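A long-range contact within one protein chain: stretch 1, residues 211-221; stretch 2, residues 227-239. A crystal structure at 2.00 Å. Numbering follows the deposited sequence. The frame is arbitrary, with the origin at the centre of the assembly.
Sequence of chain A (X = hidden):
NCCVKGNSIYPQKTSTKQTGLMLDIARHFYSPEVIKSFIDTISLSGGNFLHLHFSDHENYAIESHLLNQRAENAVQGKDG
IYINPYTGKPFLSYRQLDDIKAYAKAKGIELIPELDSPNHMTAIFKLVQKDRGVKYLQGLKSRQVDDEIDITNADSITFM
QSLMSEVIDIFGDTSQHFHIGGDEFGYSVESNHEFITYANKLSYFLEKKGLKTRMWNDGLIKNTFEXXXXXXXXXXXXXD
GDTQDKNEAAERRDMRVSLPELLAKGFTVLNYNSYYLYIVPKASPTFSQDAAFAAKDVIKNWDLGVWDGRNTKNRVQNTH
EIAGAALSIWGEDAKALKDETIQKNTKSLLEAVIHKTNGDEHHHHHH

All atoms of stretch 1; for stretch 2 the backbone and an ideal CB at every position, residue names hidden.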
# COMPACT_ATOMS: atom_id res chain seq x y z
N LEU A 211 -3.05 17.25 -1.86
CA LEU A 211 -2.72 15.89 -2.21
C LEU A 211 -3.86 15.14 -2.94
O LEU A 211 -5.02 15.22 -2.56
CB LEU A 211 -2.30 15.09 -0.97
CG LEU A 211 -1.04 15.57 -0.28
CD1 LEU A 211 -0.94 15.03 1.12
CD2 LEU A 211 0.19 15.18 -1.11
N LYS A 212 -3.46 14.36 -3.93
CA LYS A 212 -4.32 13.38 -4.56
C LYS A 212 -4.38 12.11 -3.72
O LYS A 212 -3.50 11.83 -2.90
CB LYS A 212 -3.83 13.07 -5.96
CG LYS A 212 -3.96 14.26 -6.88
CD LYS A 212 -3.00 14.04 -8.03
CE LYS A 212 -3.10 15.06 -9.08
NZ LYS A 212 -2.01 14.85 -10.07
N THR A 213 -5.45 11.36 -3.92
CA THR A 213 -5.75 10.15 -3.18
C THR A 213 -5.52 8.91 -4.05
O THR A 213 -5.94 8.85 -5.21
CB THR A 213 -7.26 10.20 -2.71
OG1 THR A 213 -7.51 11.40 -1.98
CG2 THR A 213 -7.65 8.98 -1.91
N ARG A 214 -4.84 7.93 -3.47
CA ARG A 214 -4.76 6.58 -4.01
C ARG A 214 -5.53 5.64 -3.07
O ARG A 214 -5.61 5.83 -1.84
CB ARG A 214 -3.30 6.14 -4.22
CG ARG A 214 -2.61 6.89 -5.33
CD ARG A 214 -2.49 6.09 -6.65
NE ARG A 214 -2.05 6.97 -7.74
CZ ARG A 214 -0.79 7.16 -8.14
NH1 ARG A 214 0.22 6.47 -7.62
NH2 ARG A 214 -0.54 8.07 -9.10
N MET A 215 -6.13 4.62 -3.69
CA MET A 215 -6.95 3.67 -2.97
C MET A 215 -7.01 2.30 -3.64
O MET A 215 -7.07 2.23 -4.85
CB MET A 215 -8.38 4.24 -2.87
CG MET A 215 -9.21 3.52 -1.91
SD MET A 215 -10.88 4.28 -1.82
CE MET A 215 -11.54 3.62 -3.31
N TRP A 216 -7.03 1.22 -2.83
CA TRP A 216 -7.18 -0.15 -3.32
C TRP A 216 -8.59 -0.31 -3.94
O TRP A 216 -9.51 0.43 -3.56
CB TRP A 216 -6.94 -1.18 -2.18
CG TRP A 216 -5.56 -1.21 -1.60
CD1 TRP A 216 -5.20 -0.91 -0.32
CD2 TRP A 216 -4.34 -1.56 -2.28
NE1 TRP A 216 -3.83 -1.07 -0.15
CE2 TRP A 216 -3.29 -1.46 -1.34
CE3 TRP A 216 -4.06 -2.03 -3.57
CZ2 TRP A 216 -1.97 -1.77 -1.66
CZ3 TRP A 216 -2.78 -2.35 -3.89
CH2 TRP A 216 -1.72 -2.20 -2.93
N ASN A 217 -8.77 -1.23 -4.89
CA ASN A 217 -10.09 -1.33 -5.58
C ASN A 217 -11.22 -2.06 -4.85
O ASN A 217 -12.31 -2.10 -5.34
CB ASN A 217 -9.94 -1.97 -6.96
CG ASN A 217 -9.51 -3.40 -6.89
OD1 ASN A 217 -8.35 -3.68 -6.60
ND2 ASN A 217 -10.44 -4.33 -7.12
N ASP A 218 -10.94 -2.62 -3.68
CA ASP A 218 -11.80 -3.62 -3.08
C ASP A 218 -13.25 -3.13 -2.85
O ASP A 218 -14.20 -3.91 -2.99
CB ASP A 218 -11.27 -4.10 -1.73
CG ASP A 218 -9.86 -4.60 -1.77
OD1 ASP A 218 -9.60 -5.63 -1.13
OD2 ASP A 218 -9.01 -3.94 -2.41
N GLY A 219 -13.39 -1.85 -2.50
CA GLY A 219 -14.68 -1.28 -2.15
C GLY A 219 -15.44 -0.70 -3.30
O GLY A 219 -16.47 -0.10 -3.10
N LEU A 220 -14.93 -0.91 -4.52
CA LEU A 220 -15.54 -0.36 -5.71
C LEU A 220 -16.48 -1.39 -6.28
O LEU A 220 -16.04 -2.38 -6.90
CB LEU A 220 -14.46 0.05 -6.74
CG LEU A 220 -13.50 1.15 -6.26
CD1 LEU A 220 -12.41 1.46 -7.26
CD2 LEU A 220 -14.24 2.41 -5.92
N ILE A 221 -17.77 -1.18 -6.01
CA ILE A 221 -18.80 -2.10 -6.46
C ILE A 221 -19.77 -1.39 -7.39
O ILE A 221 -19.86 -0.19 -7.38
CB ILE A 221 -19.52 -2.78 -5.30
CG1 ILE A 221 -20.36 -1.76 -4.48
CG2 ILE A 221 -18.51 -3.54 -4.39
CD1 ILE A 221 -21.22 -2.44 -3.45
N UNK A 227 -20.72 6.98 -6.85
CA UNK A 227 -20.76 8.00 -5.77
C UNK A 227 -19.36 8.42 -5.28
O UNK A 227 -19.21 9.36 -4.53
CB UNK A 227 -21.56 7.46 -4.58
N UNK A 228 -18.34 7.71 -5.72
CA UNK A 228 -16.95 7.95 -5.29
C UNK A 228 -16.43 9.15 -6.03
O UNK A 228 -16.76 9.34 -7.20
CB UNK A 228 -16.06 6.73 -5.54
N UNK A 229 -15.67 9.98 -5.32
CA UNK A 229 -14.92 11.10 -5.90
C UNK A 229 -14.20 10.59 -7.13
O UNK A 229 -13.35 9.73 -7.02
CB UNK A 229 -13.93 11.70 -4.90
N UNK A 230 -14.53 11.13 -8.31
CA UNK A 230 -13.90 10.55 -9.48
C UNK A 230 -12.44 10.88 -9.62
O UNK A 230 -11.82 10.36 -10.52
CB UNK A 230 -14.64 11.01 -10.74
N UNK A 231 -11.91 11.77 -8.77
CA UNK A 231 -10.48 12.05 -8.77
C UNK A 231 -9.64 11.03 -7.95
O UNK A 231 -8.40 11.05 -8.01
CB UNK A 231 -10.25 13.46 -8.22
N UNK A 232 -10.30 10.16 -7.20
CA UNK A 232 -9.54 9.19 -6.41
C UNK A 232 -8.91 8.24 -7.42
O UNK A 232 -9.57 7.85 -8.42
CB UNK A 232 -10.42 8.45 -5.40
N UNK A 233 -7.63 7.93 -7.20
CA UNK A 233 -6.87 7.12 -8.14
C UNK A 233 -6.76 5.70 -7.61
O UNK A 233 -6.49 5.50 -6.43
CB UNK A 233 -5.48 7.72 -8.38
N UNK A 234 -7.05 4.72 -8.47
CA UNK A 234 -7.21 3.35 -8.02
C UNK A 234 -5.97 2.48 -8.28
O UNK A 234 -5.43 2.46 -9.42
CB UNK A 234 -8.43 2.73 -8.71
N UNK A 235 -5.52 1.80 -7.22
CA UNK A 235 -4.51 0.74 -7.32
C UNK A 235 -5.21 -0.62 -7.35
O UNK A 235 -5.64 -1.15 -6.32
CB UNK A 235 -3.52 0.81 -6.16
N UNK A 236 -5.37 -1.16 -8.57
CA UNK A 236 -6.24 -2.31 -8.87
C UNK A 236 -5.47 -3.61 -8.84
O UNK A 236 -4.71 -3.92 -9.79
CB UNK A 236 -6.91 -2.14 -10.24
N UNK A 237 -5.66 -4.37 -7.77
CA UNK A 237 -4.84 -5.56 -7.52
C UNK A 237 -5.47 -6.91 -7.85
O UNK A 237 -4.78 -7.85 -8.21
CB UNK A 237 -4.44 -5.57 -6.04
N UNK A 238 -6.80 -6.99 -7.67
CA UNK A 238 -7.53 -8.21 -7.96
C UNK A 238 -9.03 -7.90 -8.12
O UNK A 238 -9.59 -7.08 -7.37
CB UNK A 238 -7.30 -9.24 -6.85
N UNK A 239 -9.67 -8.60 -9.05
CA UNK A 239 -11.13 -8.55 -9.21
C UNK A 239 -11.85 -9.12 -8.00
O UNK A 239 -12.97 -8.72 -7.70
CB UNK A 239 -11.55 -9.31 -10.47

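Position 227 has no atom of stretch 1 near its CB, so the contact sets no rule there; it is Q227. At 228 the CB points toward stretch 1 and an ideal CB lies 4.7 Å from L220 CD2. Any aliphatic chain would suit. It is I228, whose CG1 sits 4.0 Å from L220 CD2.

Positions 229 to 232 form a type I turn. At 229, phi/psi of -47/117 favour a short acceptor, Asn, Asp or Ser; N229 OD1 accepts from the backbone N of 231 at 2.9 Å. At 230, phi of -72° permits proline, and P230 it is. Position 231 points sideways into open space, where polar residues fit; it is N231.

At 232 an ideal CB lies 4.5 Å from T213 CG2 and 5.3 Å from M215 CB, a setting for a branched aliphatic. I232 places CG2 3.7 Å from M215 CB.

Here the parallel pairing begins: the backbone N of 233 donates to T213 O (2.8 Å), and M215 N donates to the O of 233 (2.9 Å). The CB of 233 lies on the face of R214, 3.6 Å from R214 NE, with K212 also on that side. Two positive charges ask for Asp or Glu, and a longer chain can reach along the guanidinium edge. E233 does so: R214 NE and NH2 both donate to OE1 at 2.9 Å in a salt bridge, while a water links OE2 to K212 NZ.

Position 234 turns to the M215 face, with L220 CD1 4.4 Å from its ideal CB. Val, Ile or Leu would fit; I234 brings CG1 3.6 Å from L220 CD1 and CG2 3.7 Å from N217 CB.

At 235, back on the R214 and W216 face, the CB is 3.9 Å from W216 CE3, favouring a compact residue such as Thr or Val. T235 sets OG1 over the indole face, 3.1 Å from W216 CE3.

The CB of 236 points away, but a long side chain could curl back over the N217 amide. Y236 does, with N217 ND2 over one ring face, 3.4 Å from CZ.

At 237 the backbone N donates to N217 OD1 (3.0 Å), and D218 OD2 awaits a donor. Trp, Arg or His might answer; W237 gives NE1 to D218 OD2 at 2.8 Å.

Position 238 matters through its backbone O, which accepts from N217 ND2 (2.9 Å); it is S238. Position 239 points away and is Y239.

Stretch 2 (227-239) QINPNIEITYWSY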
# COMPACT_ATOMS: atom_id res chain seq x y z
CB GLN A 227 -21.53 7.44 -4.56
CG GLN A 227 -22.98 7.08 -4.85
CD GLN A 227 -23.60 6.18 -3.80
OE1 GLN A 227 -23.44 6.41 -2.61
NE2 GLN A 227 -24.29 5.12 -4.23
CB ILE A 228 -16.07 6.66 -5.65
CG1 ILE A 228 -16.23 5.64 -4.55
CG2 ILE A 228 -14.62 6.97 -5.87
CD1 ILE A 228 -15.34 5.93 -3.31
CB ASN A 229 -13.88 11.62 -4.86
CG ASN A 229 -13.05 12.83 -5.35
OD1 ASN A 229 -13.06 13.17 -6.51
ND2 ASN A 229 -12.30 13.46 -4.42
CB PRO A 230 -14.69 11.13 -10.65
CG PRO A 230 -15.23 12.46 -10.14
CD PRO A 230 -15.42 12.26 -8.64
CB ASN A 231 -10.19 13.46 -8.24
CG ASN A 231 -10.63 14.56 -9.22
OD1 ASN A 231 -10.98 15.68 -8.78
ND2 ASN A 231 -10.60 14.28 -10.51
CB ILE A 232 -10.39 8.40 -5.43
CG1 ILE A 232 -10.90 9.32 -4.31
CG2 ILE A 232 -9.55 7.20 -4.82
CD1 ILE A 232 -12.03 8.66 -3.42
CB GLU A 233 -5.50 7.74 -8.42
CG GLU A 233 -5.59 9.20 -8.92
CD GLU A 233 -4.27 9.87 -9.25
OE1 GLU A 233 -3.20 9.26 -9.04
OE2 GLU A 233 -4.29 11.04 -9.71
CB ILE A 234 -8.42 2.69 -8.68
CG1 ILE A 234 -9.71 3.56 -8.52
CG2 ILE A 234 -8.58 1.27 -8.15
CD1 ILE A 234 -9.88 4.18 -7.17
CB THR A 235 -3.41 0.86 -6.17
OG1 THR A 235 -3.99 0.81 -4.86
CG2 THR A 235 -2.71 2.15 -6.31
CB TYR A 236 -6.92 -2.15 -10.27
CG TYR A 236 -8.19 -2.98 -10.39
CD1 TYR A 236 -9.45 -2.38 -10.36
CD2 TYR A 236 -8.14 -4.37 -10.45
CE1 TYR A 236 -10.65 -3.15 -10.40
CE2 TYR A 236 -9.30 -5.13 -10.52
CZ TYR A 236 -10.57 -4.52 -10.53
OH TYR A 236 -11.75 -5.29 -10.58
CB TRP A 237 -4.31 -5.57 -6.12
CG TRP A 237 -5.29 -5.79 -5.04
CD1 TRP A 237 -6.17 -4.90 -4.53
CD2 TRP A 237 -5.47 -7.00 -4.30
NE1 TRP A 237 -6.90 -5.47 -3.52
CE2 TRP A 237 -6.50 -6.76 -3.36
CE3 TRP A 237 -4.87 -8.25 -4.34
CZ2 TRP A 237 -6.91 -7.72 -2.45
CZ3 TRP A 237 -5.27 -9.23 -3.42
CH2 TRP A 237 -6.29 -8.96 -2.49
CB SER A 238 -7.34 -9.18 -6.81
OG SER A 238 -7.93 -10.43 -7.10
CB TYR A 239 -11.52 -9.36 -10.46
CG TYR A 239 -12.75 -8.93 -11.26
CD1 TYR A 239 -12.99 -9.53 -12.50
CD2 TYR A 239 -13.69 -8.00 -10.80
CE1 TYR A 239 -14.08 -9.21 -13.28
CE2 TYR A 239 -14.83 -7.69 -11.58
CZ TYR A 239 -15.01 -8.32 -12.82
OH TYR A 239 -16.06 -8.03 -13.65
O HOH W 1 -2.07 11.90 -10.42
O HOH W 2 -7.40 12.29 -5.76
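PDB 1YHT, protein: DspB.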